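Local structure of oxalate biosynthetic component 1 (Burkholderia thailandensis, 5IKY) at residues Gln131-Ala143 and Leu149-Ser161. The protein produces oxalate as a bifunctional enzyme of quorum sensing-dependent oxalogenesis, a serine hydrolase with an alpha/beta-hydrolase fold and additional lyase activity. Sequence-based numbering, arbitrary orientation.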
ATOM      1  N   GLN A 131      -4.760  33.207 -10.244  1.00 64.01           N
ATOM      2  CA  GLN A 131      -4.990  32.909 -11.650  1.00 72.93           C
ATOM      3  C   GLN A 131      -3.677  32.649 -12.379  1.00 78.02           C
ATOM      4  O   GLN A 131      -3.617  31.824 -13.290  1.00 79.82           O
ATOM      5  CB  GLN A 131      -5.758  34.051 -12.315  1.00 69.11           C
ATOM      6  CG  GLN A 131      -7.112  34.318 -11.677  1.00 87.45           C
ATOM      7  CD  GLN A 131      -7.824  35.507 -12.291  1.00115.65           C
ATOM      8  OE1 GLN A 131      -7.561  35.882 -13.434  1.00123.02           O
ATOM      9  NE2 GLN A 131      -8.732  36.111 -11.530  1.00118.48           N
ATOM     10  N   ILE A 132      -2.627  33.350 -11.964  1.00 62.47           N
ATOM     11  CA  ILE A 132      -1.295  33.123 -12.507  1.00 60.38           C
ATOM     12  C   ILE A 132      -0.786  31.748 -12.092  1.00 64.49           C
ATOM     13  O   ILE A 132      -0.363  30.951 -12.930  1.00 66.88           O
ATOM     14  CB  ILE A 132      -0.303  34.206 -12.042  1.00 69.13           C
ATOM     15  CG1 ILE A 132      -0.653  35.553 -12.675  1.00 58.46           C
ATOM     16  CG2 ILE A 132       1.127  33.813 -12.387  1.00 57.34           C
ATOM     17  CD1 ILE A 132       0.234  36.689 -12.218  1.00 65.63           C
ATOM     18  N   VAL A 133      -0.837  31.475 -10.791  1.00 58.28           N
ATOM     19  CA  VAL A 133      -0.424  30.184 -10.257  1.00 64.38           C
ATOM     20  C   VAL A 133      -1.237  29.049 -10.874  1.00 63.69           C
ATOM     21  O   VAL A 133      -0.686  28.009 -11.234  1.00 62.08           O
ATOM     22  CB  VAL A 133      -0.561  30.136  -8.719  1.00 62.93           C
ATOM     23  CG1 VAL A 133      -0.317  28.727  -8.200  1.00 52.43           C
ATOM     24  CG2 VAL A 133       0.402  31.122  -8.069  1.00 54.89           C
ATOM     25  N   LEU A 134      -2.542  29.257 -11.011  1.00 69.48           N
ATOM     26  CA  LEU A 134      -3.410  28.237 -11.589  1.00 59.05           C
ATOM     27  C   LEU A 134      -3.139  28.032 -13.077  1.00 57.08           C
ATOM     28  O   LEU A 134      -3.211  26.909 -13.572  1.00 61.95           O
ATOM     29  CB  LEU A 134      -4.882  28.589 -11.368  1.00 50.66           C
ATOM     30  CG  LEU A 134      -5.412  28.367  -9.949  1.00 67.07           C
ATOM     31  CD1 LEU A 134      -6.908  28.620  -9.881  1.00 50.39           C
ATOM     32  CD2 LEU A 134      -5.081  26.963  -9.465  1.00 56.50           C
ATOM     33  N   GLN A 135      -2.825  29.112 -13.789  1.00 57.26           N
ATOM     34  CA  GLN A 135      -2.533  29.004 -15.215  1.00 54.90           C
ATOM     35  C   GLN A 135      -1.220  28.276 -15.473  1.00 62.08           C
ATOM     36  O   GLN A 135      -1.152  27.392 -16.327  1.00 55.18           O
ATOM     37  CB  GLN A 135      -2.492  30.383 -15.876  1.00 59.00           C
ATOM     38  CG  GLN A 135      -3.773  30.751 -16.603  1.00 72.45           C
ATOM     39  CD  GLN A 135      -4.048  29.866 -17.809  1.00 64.05           C
ATOM     40  OE1 GLN A 135      -3.177  29.130 -18.271  1.00 81.21           O
ATOM     41  NE2 GLN A 135      -5.267  29.940 -18.325  1.00 73.57           N
ATOM     42  N   LEU A 136      -0.179  28.648 -14.737  1.00 52.12           N
ATOM     43  CA  LEU A 136       1.130  28.041 -14.942  1.00 61.11           C
ATOM     44  C   LEU A 136       1.127  26.572 -14.526  1.00 62.76           C
ATOM     45  O   LEU A 136       1.713  25.732 -15.208  1.00 58.47           O
ATOM     46  CB  LEU A 136       2.213  28.814 -14.183  1.00 53.21           C
ATOM     47  CG  LEU A 136       2.457  30.246 -14.674  1.00 63.85           C
ATOM     48  CD1 LEU A 136       3.734  30.822 -14.090  1.00 59.38           C
ATOM     49  CD2 LEU A 136       2.498  30.299 -16.191  1.00 54.70           C
ATOM     50  N   THR A 137       0.456  26.256 -13.423  1.00 50.39           N
ATOM     51  CA  THR A 137       0.410  24.873 -12.956  1.00 60.07           C
ATOM     52  C   THR A 137      -0.474  24.015 -13.860  1.00 48.97           C
ATOM     53  O   THR A 137      -0.262  22.806 -13.971  1.00 50.46           O
ATOM     54  CB  THR A 137      -0.089  24.768 -11.500  1.00 56.86           C
ATOM     55  OG1 THR A 137      -1.342  25.449 -11.360  1.00 59.00           O
ATOM     56  CG2 THR A 137       0.931  25.373 -10.543  1.00 56.37           C
ATOM     57  N   THR A 138      -1.458  24.639 -14.502  1.00 48.50           N
ATOM     58  CA  THR A 138      -2.259  23.958 -15.516  1.00 47.82           C
ATOM     59  C   THR A 138      -1.369  23.590 -16.697  1.00 51.56           C
ATOM     60  O   THR A 138      -1.546  22.545 -17.321  1.00 49.94           O
ATOM     61  CB  THR A 138      -3.439  24.831 -16.005  1.00 51.39           C
ATOM     62  OG1 THR A 138      -4.300  25.150 -14.904  1.00 56.86           O
ATOM     63  CG2 THR A 138      -4.247  24.102 -17.071  1.00 47.53           C
ATOM     64  N   PHE A 139      -0.396  24.451 -16.982  1.00 48.97           N
ATOM     65  CA  PHE A 139       0.509  24.258 -18.107  1.00 54.12           C
ATOM     66  C   PHE A 139       1.655  23.307 -17.785  1.00 62.63           C
ATOM     67  O   PHE A 139       2.465  22.993 -18.658  1.00 52.49           O
ATOM     68  CB  PHE A 139       1.074  25.602 -18.571  1.00 50.61           C
ATOM     69  CG  PHE A 139       0.107  26.422 -19.372  1.00 59.04           C
ATOM     70  CD1 PHE A 139      -1.068  25.862 -19.848  1.00 63.56           C
ATOM     71  CD2 PHE A 139       0.382  27.746 -19.668  1.00 66.21           C
ATOM     72  CE1 PHE A 139      -1.960  26.613 -20.591  1.00 65.64           C
ATOM     73  CE2 PHE A 139      -0.503  28.503 -20.411  1.00 54.05           C
ATOM     74  CZ  PHE A 139      -1.676  27.936 -20.874  1.00 54.93           C
ATOM     75  N   GLY A 140       1.734  22.859 -16.537  1.00 48.71           N
ATOM     76  CA  GLY A 140       2.764  21.913 -16.148  1.00 54.26           C
ATOM     77  C   GLY A 140       3.854  22.468 -15.247  1.00 54.16           C
ATOM     78  O   GLY A 140       4.765  21.736 -14.855  1.00 56.13           O
ATOM     79  N   TRP A 141       3.781  23.758 -14.927  1.00 52.09           N
ATOM     80  CA  TRP A 141       4.682  24.338 -13.935  1.00 63.90           C
ATOM     81  C   TRP A 141       4.369  23.726 -12.577  1.00 58.89           C
ATOM     82  O   TRP A 141       3.235  23.329 -12.319  1.00 57.06           O
ATOM     83  CB  TRP A 141       4.544  25.860 -13.868  1.00 59.37           C
ATOM     84  CG  TRP A 141       5.045  26.599 -15.077  1.00 60.39           C
ATOM     85  CD1 TRP A 141       4.566  26.506 -16.353  1.00 59.35           C
ATOM     86  CD2 TRP A 141       6.100  27.569 -15.116  1.00 54.55           C
ATOM     87  NE1 TRP A 141       5.267  27.345 -17.184  1.00 53.74           N
ATOM     88  CE2 TRP A 141       6.214  28.009 -16.449  1.00 54.71           C
ATOM     89  CE3 TRP A 141       6.964  28.101 -14.153  1.00 55.11           C
ATOM     90  CZ2 TRP A 141       7.157  28.959 -16.844  1.00 56.06           C
ATOM     91  CZ3 TRP A 141       7.900  29.042 -14.548  1.00 58.21           C
ATOM     92  CH2 TRP A 141       7.989  29.461 -15.881  1.00 56.91           C
ATOM     93  N   THR A 142       5.368  23.647 -11.707  1.00 53.65           N
ATOM     94  CA  THR A 142       5.149  23.086 -10.380  1.00 53.75           C
ATOM     95  C   THR A 142       5.551  24.058  -9.279  1.00 67.13           C
ATOM     96  O   THR A 142       6.320  24.994  -9.506  1.00 76.02           O
ATOM     97  CB  THR A 142       5.921  21.768 -10.187  1.00 56.50           C
ATOM     98  OG1 THR A 142       7.320  21.990 -10.412  1.00 59.78           O
ATOM     99  CG2 THR A 142       5.409  20.706 -11.150  1.00 49.02           C
ATOM    100  N   ALA A 143       5.019  23.825  -8.084  1.00 64.64           N
ATOM    101  CA  ALA A 143       5.343  24.642  -6.925  1.00 58.57           C
ATOM    102  C   ALA A 143       6.502  24.030  -6.149  1.00 61.94           C
ATOM    103  O   ALA A 143       6.515  22.829  -5.880  1.00 54.46           O
ATOM    104  CB  ALA A 143       4.125  24.799  -6.027  1.00 55.05           C
ATOM    105  N   LEU A 149       7.308  29.040  -8.466  1.00 70.19           N
ATOM    106  CA  LEU A 149       6.883  28.268  -9.628  1.00 61.88           C
ATOM    107  C   LEU A 149       8.083  27.954 -10.518  1.00 63.03           C
ATOM    108  O   LEU A 149       8.916  28.823 -10.777  1.00 71.95           O
ATOM    109  CB  LEU A 149       5.815  29.026 -10.416  1.00 55.33           C
ATOM    110  CG  LEU A 149       4.527  29.351  -9.655  1.00 62.02           C
ATOM    111  CD1 LEU A 149       3.633  30.268 -10.475  1.00 60.35           C
ATOM    112  CD2 LEU A 149       3.789  28.073  -9.278  1.00 55.75           C
ATOM    113  N   THR A 150       8.172  26.711 -10.981  1.00 62.53           N
ATOM    114  CA  THR A 150       9.307  26.286 -11.791  1.00 63.34           C
ATOM    115  C   THR A 150       8.900  25.336 -12.914  1.00 62.82           C
ATOM    116  O   THR A 150       7.827  24.732 -12.880  1.00 63.31           O
ATOM    117  CB  THR A 150      10.384  25.599 -10.926  1.00 55.54           C
ATOM    118  OG1 THR A 150      11.477  25.187 -11.756  1.00 85.61           O
ATOM    119  CG2 THR A 150       9.805  24.383 -10.222  1.00 56.12           C
ATOM    120  N   TRP A 151       9.776  25.211 -13.906  1.00 77.06           N
ATOM    121  CA  TRP A 151       9.549  24.346 -15.058  1.00 62.18           C
ATOM    122  C   TRP A 151      10.726  23.387 -15.220  1.00 66.42           C
ATOM    123  O   TRP A 151      11.878  23.815 -15.280  1.00 69.20           O
ATOM    124  CB  TRP A 151       9.355  25.189 -16.319  1.00 62.38           C
ATOM    125  CG  TRP A 151       9.140  24.391 -17.559  1.00 60.41           C
ATOM    126  CD1 TRP A 151      10.091  23.988 -18.451  1.00 54.54           C
ATOM    127  CD2 TRP A 151       7.890  23.901 -18.056  1.00 52.95           C
ATOM    128  NE1 TRP A 151       9.510  23.274 -19.470  1.00 63.54           N
ATOM    129  CE2 TRP A 151       8.159  23.207 -19.251  1.00 52.86           C
ATOM    130  CE3 TRP A 151       6.569  23.980 -17.604  1.00 52.23           C
ATOM    131  CZ2 TRP A 151       7.157  22.596 -20.001  1.00 51.99           C
ATOM    132  CZ3 TRP A 151       5.576  23.371 -18.346  1.00 51.25           C
ATOM    133  CH2 TRP A 151       5.875  22.688 -19.531  1.00 60.52           C
ATOM    134  N   ALA A 152      10.434  22.090 -15.297  1.00 57.50           N
ATOM    135  CA  ALA A 152      11.476  21.067 -15.202  1.00 59.22           C
ATOM    136  C   ALA A 152      11.897  20.453 -16.539  1.00 57.79           C
ATOM    137  O   ALA A 152      12.967  19.852 -16.638  1.00 73.08           O
ATOM    138  CB  ALA A 152      11.019  19.964 -14.257  1.00 52.40           C
ATOM    139  N   HIS A 153      11.062  20.601 -17.562  1.00 57.52           N
ATOM    140  CA  HIS A 153      11.279  19.903 -18.829  1.00 53.08           C
ATOM    141  C   HIS A 153      12.270  20.625 -19.746  1.00 64.74           C
ATOM    142  O   HIS A 153      12.586  21.795 -19.530  1.00 61.97           O
ATOM    143  CB  HIS A 153       9.941  19.705 -19.539  1.00 52.12           C
ATOM    144  CG  HIS A 153       8.884  19.109 -18.663  1.00 68.54           C
ATOM    145  ND1 HIS A 153       7.934  19.872 -18.018  1.00 78.59           N
ATOM    146  CD2 HIS A 153       8.641  17.825 -18.305  1.00 61.94           C
ATOM    147  CE1 HIS A 153       7.141  19.083 -17.315  1.00 65.69           C
ATOM    148  NE2 HIS A 153       7.548  17.836 -17.470  1.00 68.15           N
ATOM    149  N   ASP A 154      12.762  19.921 -20.765  1.00 62.80           N
ATOM    150  CA  ASP A 154      13.801  20.466 -21.641  1.00 76.07           C
ATOM    151  C   ASP A 154      13.217  21.258 -22.808  1.00 56.23           C
ATOM    152  O   ASP A 154      13.950  21.812 -23.626  1.00 73.50           O
ATOM    153  CB  ASP A 154      14.711  19.351 -22.170  1.00 56.34           C
ATOM    154  CG  ASP A 154      13.941  18.207 -22.805  1.00 80.16           C
ATOM    155  OD1 ASP A 154      12.718  18.340 -23.020  1.00 87.74           O
ATOM    156  OD2 ASP A 154      14.573  17.173 -23.108  1.00 78.58           O
ATOM    157  N   ARG A 155      11.893  21.285 -22.885  1.00 73.27           N
ATOM    158  CA  ARG A 155      11.180  22.161 -23.804  1.00 64.64           C
ATOM    159  C   ARG A 155      10.261  23.050 -22.984  1.00 63.69           C
ATOM    160  O   ARG A 155       9.947  22.729 -21.839  1.00 75.13           O
ATOM    161  CB  ARG A 155      10.358  21.364 -24.819  1.00 79.94           C
ATOM    162  CG  ARG A 155      11.153  20.551 -25.822  1.00 78.70           C
ATOM    163  CD  ARG A 155      10.201  19.716 -26.667  1.00 85.97           C
ATOM    164  NE  ARG A 155      10.883  18.970 -27.718  1.00 96.86           N
ATOM    165  CZ  ARG A 155      10.454  18.894 -28.973  1.00 95.58           C
ATOM    166  NH1 ARG A 155      11.133  18.190 -29.869  1.00 82.93           N
ATOM    167  NH2 ARG A 155       9.343  19.522 -29.332  1.00102.66           N
ATOM    168  N   ILE A 156       9.829  24.162 -23.563  1.00 55.59           N
ATOM    169  CA  ILE A 156       8.834  24.995 -22.906  1.00 55.27           C
ATOM    170  C   ILE A 156       8.039  25.789 -23.934  1.00 55.59           C
ATOM    171  O   ILE A 156       8.552  26.160 -24.988  1.00 64.80           O
ATOM    172  CB  ILE A 156       9.475  25.952 -21.868  1.00 57.57           C
ATOM    173  CG1 ILE A 156       8.402  26.530 -20.938  1.00 55.58           C
ATOM    174  CG2 ILE A 156      10.279  27.049 -22.551  1.00 57.58           C
ATOM    175  CD1 ILE A 156       8.952  27.262 -19.740  1.00 61.95           C
ATOM    176  N   HIS A 157       6.769  26.014 -23.625  1.00 54.88           N
ATOM    177  CA  HIS A 157       5.879  26.777 -24.482  1.00 61.48           C
ATOM    178  C   HIS A 157       4.725  27.310 -23.643  1.00 54.69           C
ATOM    179  O   HIS A 157       3.594  26.841 -23.750  1.00 65.45           O
ATOM    180  CB  HIS A 157       5.366  25.918 -25.636  1.00 60.18           C
ATOM    181  CG  HIS A 157       4.987  26.705 -26.851  1.00 77.64           C
ATOM    182  ND1 HIS A 157       3.800  27.398 -26.949  1.00 71.44           N
ATOM    183  CD2 HIS A 157       5.647  26.923 -28.012  1.00 56.40           C
ATOM    184  CE1 HIS A 157       3.740  27.998 -28.124  1.00 68.55           C
ATOM    185  NE2 HIS A 157       4.847  27.726 -28.788  1.00 66.75           N
ATOM    186  N   THR A 158       5.031  28.288 -22.797  1.00 58.22           N
ATOM    187  CA  THR A 158       4.054  28.843 -21.869  1.00 58.21           C
ATOM    188  C   THR A 158       3.632  30.245 -22.288  1.00 62.89           C
ATOM    189  O   THR A 158       4.470  31.119 -22.505  1.00 64.54           O
ATOM    190  CB  THR A 158       4.609  28.880 -20.434  1.00 55.08           C
ATOM    191  OG1 THR A 158       4.746  27.540 -19.944  1.00 77.83           O
ATOM    192  CG2 THR A 158       3.675  29.647 -19.523  1.00 77.23           C
ATOM    193  N   TYR A 159       2.323  30.451 -22.394  1.00 56.23           N
ATOM    194  CA  TYR A 159       1.777  31.719 -22.863  1.00 62.40           C
ATOM    195  C   TYR A 159       0.799  32.313 -21.855  1.00 62.37           C
ATOM    196  O   TYR A 159       0.098  31.588 -21.152  1.00 60.37           O
ATOM    197  CB  TYR A 159       1.092  31.520 -24.219  1.00 69.09           C
ATOM    198  CG  TYR A 159       0.297  32.710 -24.712  1.00 69.42           C
ATOM    199  CD1 TYR A 159      -1.059  32.828 -24.433  1.00 59.44           C
ATOM    200  CD2 TYR A 159       0.897  33.708 -25.467  1.00 71.39           C
ATOM    201  CE1 TYR A 159      -1.792  33.904 -24.880  1.00 61.89           C
ATOM    202  CE2 TYR A 159       0.171  34.792 -25.921  1.00 63.54           C
ATOM    203  CZ  TYR A 159      -1.173  34.884 -25.624  1.00 68.18           C
ATOM    204  OH  TYR A 159      -1.903  35.958 -26.072  1.00 74.94           O
ATOM    205  N   LEU A 160       0.763  33.640 -21.789  1.00 65.90           N
ATOM    206  CA  LEU A 160      -0.216  34.343 -20.971  1.00 64.51           C
ATOM    207  C   LEU A 160      -0.952  35.372 -21.820  1.00 63.72           C
ATOM    208  O   LEU A 160      -0.334  36.119 -22.576  1.00 69.98           O
ATOM    209  CB  LEU A 160       0.454  35.019 -19.773  1.00 63.44           C
ATOM    210  CG  LEU A 160       0.990  34.087 -18.685  1.00 63.48           C
ATOM    211  CD1 LEU A 160       1.693  34.873 -17.591  1.00 64.63           C
ATOM    212  CD2 LEU A 160      -0.133  33.254 -18.106  1.00 56.53           C
ATOM    213  N   SER A 161      -2.274  35.400 -21.689  1.00 66.40           N
ATOM    214  CA  SER A 161      -3.115  36.296 -22.476  1.00 68.82           C
ATOM    215  C   SER A 161      -2.823  37.769 -22.194  1.00 72.35           C
ATOM    216  O   SER A 161      -2.294  38.107 -21.134  1.00 64.95           O
ATOM    217  CB  SER A 161      -4.589  36.001 -22.202  1.00 70.42           C
ATOM    218  OG  SER A 161      -4.915  36.281 -20.852  1.00 84.26           O
TER
HETATM  219  O   HOH W   1       7.630  21.548 -14.126  1.00 62.12           O
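Trp141 and Thr158 meet with both side chains turned toward their own backbone N: Trp141 CG lies beside it (chi1 -69°, chi2 63°), and Thr158 sets OG1 beside its backbone N and CG2 anti to it. The indole NE1 therefore donates to Thr158 OG1 at 2.8 Å, nearly straight (176° at the hydrogen) and in the ring plane, which gives the indole N-H of this buried ring a partner. Thr158 CG2 is left to pack on Leu136 CD2 and on the edge of the Phe139 ring. The indole of Trp141 is sandwiched: Trp151 CB sits over one face, 4.1 Å from the six-membered ring centroid, and Leu136 CD1 lies over the opposite face. The two tryptophan rings themselves meet obliquely, with Trp151 CE3 3.5 Å from Trp141 CD1. Leu149 reaches past the indole to the helix, its CD1 3.7 Å from Leu136 CD1 and its CD2 against Thr137 CG2. Gly140, with positive phi, closes helix 126-138 in a Schellman motif and turns the chain into the hairpin. There Thr142 and Thr150 form an antiparallel hydrogen-bonded pair, Thr142 N to Thr150 O and Thr150 N to Thr142 O both 2.9 Å. A water accepts from Ala152 N and donates to Gly140 O, bridging the two chains next to the hairpin. In this N-terminal family region, strand 149-150 lies between 142-143 and 114-115. Strand 156-160 runs roughly antiparallel to helix segment 131-138, the axes of these short segments approaching to 9.4 Å, and pairs with strand 60-64; helix 162-172 packs against Ile132 and Leu160.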